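Local coordinates for UBX domain-containing protein 7 (PDB 5X3P) that acts as a ubiquitin-binding adapter that links a subset of NEDD8-associated cullin-RING ligases to the segregase VCP/p97, which its UBX domain binds, at residues 10-13 / 17-20; 19-24 / 33-38; 46-51 / 55-60. The protein carries 1 engineered substitution. All coordinates share one frame; numbering follows the deposited sequence.

Interaction 1: 10-13 / 17-20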
loop_
_atom_site.group_PDB
_atom_site.type_symbol
_atom_site.label_atom_id
_atom_site.label_comp_id
_atom_site.label_asym_id
_atom_site.label_seq_id
_atom_site.Cartn_x
_atom_site.Cartn_y
_atom_site.Cartn_z
HETATM N N MSE A 10 6.775 -3.106 3.437
HETATM C CA MSE A 10 7.394 -3.984 2.454
HETATM C C MSE A 10 6.435 -4.120 1.263
HETATM O O MSE A 10 5.294 -4.559 1.427
HETATM C CB MSE A 10 7.668 -5.371 3.046
HETATM C CG MSE A 10 7.945 -6.450 1.963
HETATM SE SE MSE A 10 9.661 -6.142 1.057
HETATM C CE MSE A 10 10.745 -6.779 2.516
ATOM N N LEU A 11 6.896 -3.735 0.070
ATOM C CA LEU A 11 6.087 -3.870 -1.138
ATOM C C LEU A 11 6.546 -5.097 -1.926
ATOM O O LEU A 11 7.736 -5.276 -2.197
ATOM C CB LEU A 11 6.189 -2.617 -2.003
ATOM C CG LEU A 11 5.953 -1.300 -1.276
ATOM C CD1 LEU A 11 6.121 -0.149 -2.262
ATOM C CD2 LEU A 11 4.559 -1.276 -0.647
ATOM N N ARG A 12 5.601 -5.968 -2.262
ATOM C CA ARG A 12 5.922 -7.209 -2.955
ATOM C C ARG A 12 5.264 -7.154 -4.331
ATOM O O ARG A 12 4.044 -7.295 -4.440
ATOM C CB ARG A 12 5.396 -8.400 -2.158
ATOM C CG ARG A 12 5.963 -8.522 -0.747
ATOM C CD ARG A 12 7.323 -9.208 -0.755
ATOM N NE ARG A 12 7.234 -10.525 -1.379
ATOM C CZ ARG A 12 6.819 -11.621 -0.753
ATOM N NH1 ARG A 12 6.454 -11.564 0.523
ATOM N NH2 ARG A 12 6.765 -12.779 -1.404
ATOM N N TYR A 13 6.065 -6.900 -5.367
ATOM C CA TYR A 13 5.543 -6.761 -6.733
ATOM C C TYR A 13 5.396 -8.128 -7.379
ATOM O O TYR A 13 6.118 -9.063 -7.017
ATOM C CB TYR A 13 6.449 -5.835 -7.553
ATOM C CG TYR A 13 6.521 -4.406 -7.029
ATOM C CD1 TYR A 13 5.527 -3.478 -7.328
ATOM C CD2 TYR A 13 7.595 -3.979 -6.255
ATOM C CE1 TYR A 13 5.602 -2.158 -6.860
ATOM C CE2 TYR A 13 7.680 -2.672 -5.784
ATOM C CZ TYR A 13 6.683 -1.771 -6.088
ATOM O OH TYR A 13 6.778 -0.481 -5.609
ATOM N N LYS A 17 9.972 -8.624 -7.529
ATOM C CA LYS A 17 10.711 -7.475 -7.010
ATOM C C LYS A 17 10.175 -7.046 -5.636
ATOM O O LYS A 17 8.980 -7.156 -5.347
ATOM C CB LYS A 17 10.669 -6.298 -7.998
ATOM C CG LYS A 17 11.519 -6.525 -9.259
ATOM C CD LYS A 17 11.374 -5.410 -10.309
ATOM C CE LYS A 17 11.914 -4.069 -9.840
ATOM N NZ LYS A 17 12.479 -3.264 -10.979
ATOM N N ARG A 18 11.075 -6.567 -4.787
ATOM C CA ARG A 18 10.697 -6.113 -3.449
ATOM C C ARG A 18 11.244 -4.718 -3.228
ATOM O O ARG A 18 12.336 -4.394 -3.706
ATOM C CB ARG A 18 11.265 -7.062 -2.389
ATOM C CG ARG A 18 10.819 -8.504 -2.569
ATOM C CD ARG A 18 11.348 -9.390 -1.465
ATOM N NE ARG A 18 10.643 -10.671 -1.415
ATOM C CZ ARG A 18 11.228 -11.861 -1.524
ATOM N NH1 ARG A 18 12.542 -11.948 -1.682
ATOM N NH2 ARG A 18 10.497 -12.969 -1.469
ATOM N N GLU A 19 10.506 -3.903 -2.475
ATOM C CA GLU A 19 10.927 -2.542 -2.212
ATOM C C GLU A 19 10.479 -2.160 -0.814
ATOM O O GLU A 19 9.352 -2.489 -0.413
ATOM C CB GLU A 19 10.279 -1.597 -3.228
ATOM C CG GLU A 19 10.646 -0.141 -3.006
ATOM C CD GLU A 19 9.880 0.793 -3.920
ATOM O OE1 GLU A 19 8.988 0.318 -4.665
ATOM O OE2 GLU A 19 10.172 2.009 -3.884
ATOM N N GLN A 20 11.335 -1.470 -0.062
ATOM C CA GLN A 20 10.911 -1.021 1.265
ATOM C C GLN A 20 10.851 0.489 1.320
ATOM O O GLN A 20 11.794 1.174 0.910
ATOM C CB GLN A 20 11.832 -1.574 2.357
ATOM C CG GLN A 20 11.561 -3.035 2.689
ATOM C CD GLN A 20 12.711 -3.677 3.411
ATOM O OE1 GLN A 20 13.672 -4.131 2.784
ATOM N NE2 GLN A 20 12.620 -3.734 4.748
HETATM O O HOH W 1 7.592 -9.566 -4.561
#

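Interaction 2: 19-24 / 33-38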
loop_
_atom_site.group_PDB
_atom_site.type_symbol
_atom_site.label_atom_id
_atom_site.label_comp_id
_atom_site.label_asym_id
_atom_site.label_seq_id
_atom_site.Cartn_x
_atom_site.Cartn_y
_atom_site.Cartn_z
ATOM N N GLU A 19 10.506 -3.903 -2.475
ATOM C CA GLU A 19 10.927 -2.542 -2.212
ATOM C C GLU A 19 10.479 -2.160 -0.814
ATOM O O GLU A 19 9.352 -2.489 -0.413
ATOM C CB GLU A 19 10.279 -1.597 -3.228
ATOM C CG GLU A 19 10.646 -0.141 -3.006
ATOM C CD GLU A 19 9.880 0.793 -3.920
ATOM O OE1 GLU A 19 8.988 0.318 -4.665
ATOM O OE2 GLU A 19 10.172 2.009 -3.884
ATOM N N GLN A 20 11.335 -1.470 -0.062
ATOM C CA GLN A 20 10.911 -1.021 1.265
ATOM C C GLN A 20 10.851 0.489 1.320
ATOM O O GLN A 20 11.794 1.174 0.910
ATOM C CB GLN A 20 11.832 -1.574 2.357
ATOM C CG GLN A 20 11.561 -3.035 2.689
ATOM C CD GLN A 20 12.711 -3.677 3.411
ATOM O OE1 GLN A 20 13.672 -4.131 2.784
ATOM N NE2 GLN A 20 12.620 -3.734 4.748
ATOM N N ILE A 21 9.723 1.010 1.798
ATOM C CA ILE A 21 9.562 2.452 1.942
ATOM C C ILE A 21 8.937 2.746 3.292
ATOM O O ILE A 21 8.308 1.864 3.879
ATOM C CB ILE A 21 8.655 3.039 0.846
ATOM C CG1 ILE A 21 7.215 2.516 0.998
ATOM C CG2 ILE A 21 9.220 2.750 -0.536
ATOM C CD1 ILE A 21 6.203 3.153 0.028
ATOM N N THR A 22 9.095 3.978 3.789
ATOM C CA THR A 22 8.408 4.379 5.013
ATOM C C THR A 22 7.537 5.595 4.741
ATOM O O THR A 22 8.007 6.567 4.163
ATOM C CB THR A 22 9.420 4.746 6.112
ATOM O OG1 THR A 22 10.098 3.564 6.530
ATOM C CG2 THR A 22 8.727 5.391 7.320
ATOM N N LEU A 23 6.279 5.558 5.166
ATOM C CA LEU A 23 5.420 6.736 5.064
ATOM C C LEU A 23 4.964 7.173 6.452
ATOM O O LEU A 23 4.691 6.330 7.308
ATOM C CB LEU A 23 4.210 6.465 4.156
ATOM C CG LEU A 23 4.561 6.207 2.683
ATOM C CD1 LEU A 23 3.360 5.715 1.885
ATOM C CD2 LEU A 23 5.118 7.463 2.020
ATOM N N PRO A 24 4.871 8.497 6.685
ATOM C CA PRO A 24 4.347 8.965 7.977
ATOM C C PRO A 24 2.929 8.423 8.164
ATOM O O PRO A 24 2.226 8.218 7.159
ATOM C CB PRO A 24 4.307 10.497 7.814
ATOM C CG PRO A 24 5.294 10.795 6.702
ATOM C CD PRO A 24 5.223 9.606 5.776
ATOM N N VAL A 33 -0.565 4.429 -3.222
ATOM C CA VAL A 33 -1.113 4.089 -4.539
ATOM C C VAL A 33 -0.299 4.745 -5.642
ATOM O O VAL A 33 0.037 4.099 -6.634
ATOM C CB VAL A 33 -2.599 4.505 -4.665
ATOM C CG1 VAL A 33 -3.111 4.331 -6.104
ATOM C CG2 VAL A 33 -3.455 3.668 -3.711
ATOM N N LYS A 34 0.020 6.028 -5.461
ATOM C CA LYS A 34 0.798 6.766 -6.455
ATOM C C LYS A 34 2.238 6.271 -6.533
ATOM O O LYS A 34 2.827 6.227 -7.608
ATOM C CB LYS A 34 0.767 8.280 -6.176
ATOM C CG LYS A 34 -0.511 9.002 -6.652
ATOM C CD LYS A 34 -0.523 10.511 -6.268
ATOM C CE LYS A 34 0.672 11.297 -6.842
ATOM N NZ LYS A 34 1.858 11.366 -5.923
ATOM N N HIS A 35 2.815 5.891 -5.397
ATOM C CA HIS A 35 4.160 5.334 -5.427
ATOM C C HIS A 35 4.216 4.058 -6.251
ATOM O O HIS A 35 5.133 3.861 -7.053
ATOM C CB HIS A 35 4.699 5.048 -4.031
ATOM C CG HIS A 35 6.053 4.418 -4.053
ATOM N ND1 HIS A 35 7.198 5.137 -4.319
ATOM C CD2 HIS A 35 6.443 3.128 -3.905
ATOM C CE1 HIS A 35 8.240 4.325 -4.299
ATOM N NE2 HIS A 35 7.810 3.098 -4.047
ATOM N N VAL A 36 3.241 3.174 -6.049
ATOM C CA VAL A 36 3.210 1.921 -6.798
ATOM C C VAL A 36 2.955 2.172 -8.290
ATOM O O VAL A 36 3.492 1.475 -9.154
ATOM C CB VAL A 36 2.174 0.939 -6.189
ATOM C CG1 VAL A 36 1.962 -0.257 -7.090
ATOM C CG2 VAL A 36 2.646 0.488 -4.799
ATOM N N GLN A 37 2.137 3.181 -8.576
ATOM C CA GLN A 37 1.865 3.616 -9.945
ATOM C C GLN A 37 3.144 4.086 -10.647
ATOM O O GLN A 37 3.398 3.742 -11.805
ATOM C CB GLN A 37 0.837 4.744 -9.914
ATOM C CG GLN A 37 0.120 4.994 -11.216
ATOM C CD GLN A 37 -1.269 5.559 -10.966
ATOM O OE1 GLN A 37 -2.282 4.840 -11.065
ATOM N NE2 GLN A 37 -1.325 6.850 -10.611
ATOM N N SER A 38 3.960 4.861 -9.944
ATOM C CA SER A 38 5.214 5.339 -10.527
ATOM C C SER A 38 6.191 4.188 -10.778
ATOM O O SER A 38 7.126 4.329 -11.564
ATOM C CB SER A 38 5.877 6.381 -9.628
ATOM O OG SER A 38 6.703 5.738 -8.672
#

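Interaction 3: 46-51 / 55-60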
loop_
_atom_site.group_PDB
_atom_site.type_symbol
_atom_site.label_atom_id
_atom_site.label_comp_id
_atom_site.label_asym_id
_atom_site.label_seq_id
_atom_site.Cartn_x
_atom_site.Cartn_y
_atom_site.Cartn_z
ATOM N N PHE A 46 -3.988 -2.615 -11.204
ATOM C CA PHE A 46 -3.454 -3.270 -9.996
ATOM C C PHE A 46 -4.084 -2.733 -8.715
ATOM O O PHE A 46 -4.527 -1.581 -8.667
ATOM C CB PHE A 46 -1.932 -3.114 -9.916
ATOM C CG PHE A 46 -1.205 -3.747 -11.068
ATOM C CD1 PHE A 46 -0.969 -3.027 -12.235
ATOM C CD2 PHE A 46 -0.788 -5.068 -10.998
ATOM C CE1 PHE A 46 -0.315 -3.620 -13.321
ATOM C CE2 PHE A 46 -0.144 -5.678 -12.077
ATOM C CZ PHE A 46 0.101 -4.956 -13.240
ATOM N N GLU A 47 -4.133 -3.569 -7.679
ATOM C CA GLU A 47 -4.678 -3.154 -6.384
ATOM C C GLU A 47 -3.688 -3.588 -5.312
ATOM O O GLU A 47 -2.771 -4.387 -5.588
ATOM C CB GLU A 47 -6.036 -3.796 -6.133
ATOM C CG GLU A 47 -6.035 -5.339 -6.157
ATOM C CD GLU A 47 -7.419 -5.901 -5.916
ATOM O OE1 GLU A 47 -8.101 -5.397 -5.002
ATOM O OE2 GLU A 47 -7.838 -6.823 -6.644
ATOM N N LEU A 48 -3.837 -3.063 -4.104
ATOM C CA LEU A 48 -2.890 -3.380 -3.046
ATOM C C LEU A 48 -3.622 -4.218 -2.001
ATOM O O LEU A 48 -4.786 -3.957 -1.694
ATOM C CB LEU A 48 -2.322 -2.094 -2.429
ATOM C CG LEU A 48 -1.823 -1.102 -3.486
ATOM C CD1 LEU A 48 -1.504 0.253 -2.869
ATOM C CD2 LEU A 48 -0.606 -1.664 -4.190
ATOM N N LEU A 49 -2.951 -5.240 -1.482
ATOM C CA LEU A 49 -3.506 -6.081 -0.423
ATOM C C LEU A 49 -2.458 -6.197 0.657
ATOM O O LEU A 49 -1.307 -6.465 0.347
ATOM C CB LEU A 49 -3.835 -7.479 -0.945
ATOM C CG LEU A 49 -5.197 -7.662 -1.610
ATOM C CD1 LEU A 49 -5.147 -7.227 -3.063
ATOM C CD2 LEU A 49 -5.690 -9.106 -1.492
ATOM N N THR A 50 -2.831 -5.990 1.920
ATOM C CA THR A 50 -1.864 -6.191 3.002
ATOM C C THR A 50 -1.904 -7.643 3.413
ATOM O O THR A 50 -2.953 -8.279 3.314
ATOM C CB THR A 50 -2.137 -5.298 4.236
ATOM O OG1 THR A 50 -3.453 -5.575 4.742
ATOM C CG2 THR A 50 -1.996 -3.819 3.870
ATOM N N ASN A 51 -0.780 -8.167 3.895
ATOM C CA ASN A 51 -0.731 -9.585 4.270
ATOM C C ASN A 51 -1.455 -9.921 5.582
ATOM O O ASN A 51 -2.399 -10.712 5.604
ATOM C CB ASN A 51 0.710 -10.097 4.344
ATOM C CG ASN A 51 0.775 -11.619 4.440
ATOM O OD1 ASN A 51 -0.048 -12.321 3.852
ATOM N ND2 ASN A 51 1.733 -12.127 5.204
ATOM N N ARG A 55 -6.200 -6.953 4.199
ATOM C CA ARG A 55 -7.037 -5.822 3.845
ATOM C C ARG A 55 -6.946 -5.632 2.346
ATOM O O ARG A 55 -5.864 -5.735 1.776
ATOM C CB ARG A 55 -6.531 -4.560 4.557
ATOM C CG ARG A 55 -6.883 -4.458 6.047
ATOM C CD ARG A 55 -6.108 -3.320 6.692
ATOM N NE ARG A 55 -4.721 -3.695 6.605
ATOM C CZ ARG A 55 -3.841 -3.671 7.586
ATOM N NH1 ARG A 55 -4.137 -3.209 8.795
ATOM N NH2 ARG A 55 -2.639 -4.107 7.314
ATOM N N LYS A 56 -8.076 -5.371 1.703
ATOM C CA LYS A 56 -8.049 -4.937 0.318
ATOM C C LYS A 56 -8.054 -3.419 0.374
ATOM O O LYS A 56 -9.093 -2.810 0.665
ATOM C CB LYS A 56 -9.277 -5.451 -0.431
ATOM C CG LYS A 56 -9.484 -6.962 -0.356
ATOM C CD LYS A 56 -9.129 -7.650 -1.674
ATOM C CE LYS A 56 -9.640 -9.099 -1.718
ATOM N NZ LYS A 56 -11.134 -9.205 -1.778
ATOM N N LEU A 57 -6.896 -2.804 0.145
ATOM C CA LEU A 57 -6.775 -1.356 0.280
ATOM C C LEU A 57 -7.554 -0.647 -0.827
ATOM O O LEU A 57 -7.935 0.531 -0.706
ATOM C CB LEU A 57 -5.297 -0.936 0.265
ATOM C CG LEU A 57 -4.365 -1.584 1.294
ATOM C CD1 LEU A 57 -2.953 -1.008 1.139
ATOM C CD2 LEU A 57 -4.867 -1.287 2.697
ATOM N N SER A 58 -7.813 -1.359 -1.916
ATOM C CA SER A 58 -8.590 -0.756 -2.984
ATOM C C SER A 58 -10.037 -0.601 -2.530
ATOM O O SER A 58 -10.790 0.162 -3.120
ATOM C CB SER A 58 -8.494 -1.577 -4.282
ATOM O OG SER A 58 -9.287 -1.010 -5.328
ATOM N N HIS A 59 -10.428 -1.314 -1.473
ATOM C CA HIS A 59 -11.795 -1.168 -0.937
ATOM C C HIS A 59 -11.939 0.081 -0.050
ATOM O O HIS A 59 -13.048 0.441 0.362
ATOM C CB HIS A 59 -12.228 -2.416 -0.151
ATOM C CG HIS A 59 -12.437 -3.627 -0.998
ATOM N ND1 HIS A 59 -12.947 -4.802 -0.494
ATOM C CD2 HIS A 59 -12.207 -3.845 -2.317
ATOM C CE1 HIS A 59 -13.032 -5.695 -1.467
ATOM N NE2 HIS A 59 -12.594 -5.138 -2.583
ATOM N N LEU A 60 -10.819 0.736 0.240
ATOM C CA LEU A 60 -10.828 1.944 1.057
ATOM C C LEU A 60 -10.699 3.192 0.193
ATOM O O LEU A 60 -10.107 3.158 -0.897
ATOM C CB LEU A 60 -9.688 1.911 2.075
ATOM C CG LEU A 60 -9.653 0.736 3.048
ATOM C CD1 LEU A 60 -8.357 0.756 3.858
ATOM C CD2 LEU A 60 -10.857 0.774 3.984
HETATM O O HOH W 2 -7.362 -4.023 -2.801
#

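Interaction 1: 10-13 / 17-20
The beta hairpin of strands 6-12 and 18-24 closes here, with L11 facing E19 across an antiparallel hydrogen-bonded pair. L11 N gives a bond of 2.8 Å to E19 O, and E19 N returns one of 3.1 Å to L11 O. Nearer the turn, Y13 N reaches K17 O at 2.9 Å.

On the face that carries L11 and E19, the Y13 ring leans across from the loop end. With CG anti to its own carbonyl carbon (chi1 -63°), it lies lengthwise beside strand 18-24, and its OH donates to E19 OE1 over a short 2.5 Å. The extended E19 chain brings its carboxylate to the ring edge, turned only 27° from the ring plane. This hairpin opens the beta-grasp fold of the UBX domain, a member of the ubiquitin superfamily, and this face of it looks toward helix 29-38, which L11 and Y13 both touch.

M10, R12, R18 and Q20 occupy the other face. The selenomethionine M10 bends back at chi2 and chi3, so that CE rests against Q20 CD at 3.8 Å while SE passes 3.9 Å from R18 CB. The arginine chains run alongside each other, bringing R12 NE to within 3.4 Å of R18 NE. Both atoms are donors, and the guanidinium planes are turned 67° apart, R18 NH2 lying over a face of R12. Beside them a water donates to Y13 O and K17 O and weakly accepts a bond from R12 NE, tying the turn end of the hairpin together.

Interaction 2: 19-24 / 33-38
H35 and E19 meet between a helix and an edge strand, the carboxylate coming to the edge of the imidazole: the imidazole reaches out from helix 29-38 and the carboxylate from strand 18-24, and the two side chains approach from opposite directions. The ring owes its reach to its first torsion. With CG anti to the backbone N (chi1 177°), the imidazole stands out from the helix and presents its NE2 edge to the strand. There NE2 donates to E19 OE2 at 2.6 Å, a short bond that is appreciably bent, with an N-H...O angle of 134°. The acceptor is almost in the ring plane, yet seen from the carboxylate the donor stands above the plane, 39° out of it, so the imidazole spends its N-H in plane while the glutamate takes it on a slant.

I21, two residues further along the strand, supplies the apolar half of the contact. Its CG1 occupies the crowded position between the backbone N and the carbonyl carbon, and the two arms then reach the ring separately: CG2 is 3.8 Å from H35 NE2 and CD1 is 3.9 Å from H35 CD2. The same isoleucine also touches L32 of the helix. In a beta-grasp domain the helix lies across one face of the sheet, and this pair joins helix 29-38 to the outermost strand, 18-24. Within the helix, S38 OG donates to H35 O at 2.9 Å.

The second carboxylate oxygen, OE1, is hydrogen-bonded to Y13 OH, so the group is held at both oxygens and its rotation is largely fixed. A carboxylate placed so close would be expected to stabilise a protonated, positively charged imidazole.

Interaction 3: 46-51 / 55-60
T50 and R55 are joined through their side chains at the turn end of a short, irregular hairpin at the margin of the sheet, where strand 46-50 is flanked on one side by strand 74-81 and on the other by the short, weakly bonded strand 55-56. R55 NE donates to T50 OG1 at 2.9 Å, the bond bent to 143° and the hydroxyl oxygen lying 17° out of the guanidinium plane. The hydroxyl reaches this place because T50 OG1 sits between its backbone N and carbonyl carbon (chi1 59°), and it also hydrogen-bonds to P53 O. R55 NH2 goes on to a salt bridge with E75, so the guanidinium spans two strands of the sheet.

T50 N bonds R55 O at 3.0 Å, and L57 N bonds L48 O at the same length. The intervening turn, which holds P53 and R54, carries the Phe-Pro-Arg signature through which UBX domains, beta-grasp folds related to ubiquitin, typically engage p97. From L57 the chain curls into a 3-10 turn, and beyond the L57 amide a water replaces direct pairing: it donates to E47 OE1 and to L48 O while accepting a bond from S58 N at 2.8 Å. L48 O is thus shared between an amide and the water.

The side chains sort onto two faces. L57 turns inward, its CD1 3.8 Å from L48 CB and its CD2 close to T50 CG2, while L48 itself packs on helix 29-38. On the opposite face the bent K56 chain lies alongside L49, with K56 CD 3.7 Å from L49 CD2, and K56 CB rests over the centre of the H59 ring. Further along, E47 CB meets S58 CB at 3.8 Å.

How the interactions relate
Interactions 1 and 3 are hairpins toward the two margins of one sheet, their centres about 15 Å apart and without contact, whereas interaction 2 joins that sheet to the helix. Both hairpins are partly buried, but interaction 1 is a regular antiparallel ladder, while interaction 3 passes from a short ladder to a 3-10 turn; both also hold a water, which in interaction 3 takes the place of direct strand pairing. Interaction 2 is a small surface contact carried chiefly by one histidine-carboxylate hydrogen bond. It shares E19 with interaction 1, and H35 also packs on L11. Toward interaction 3 the chemistry turns purely apolar: V33 and V36 of the helix pack on L48, joining the two regions.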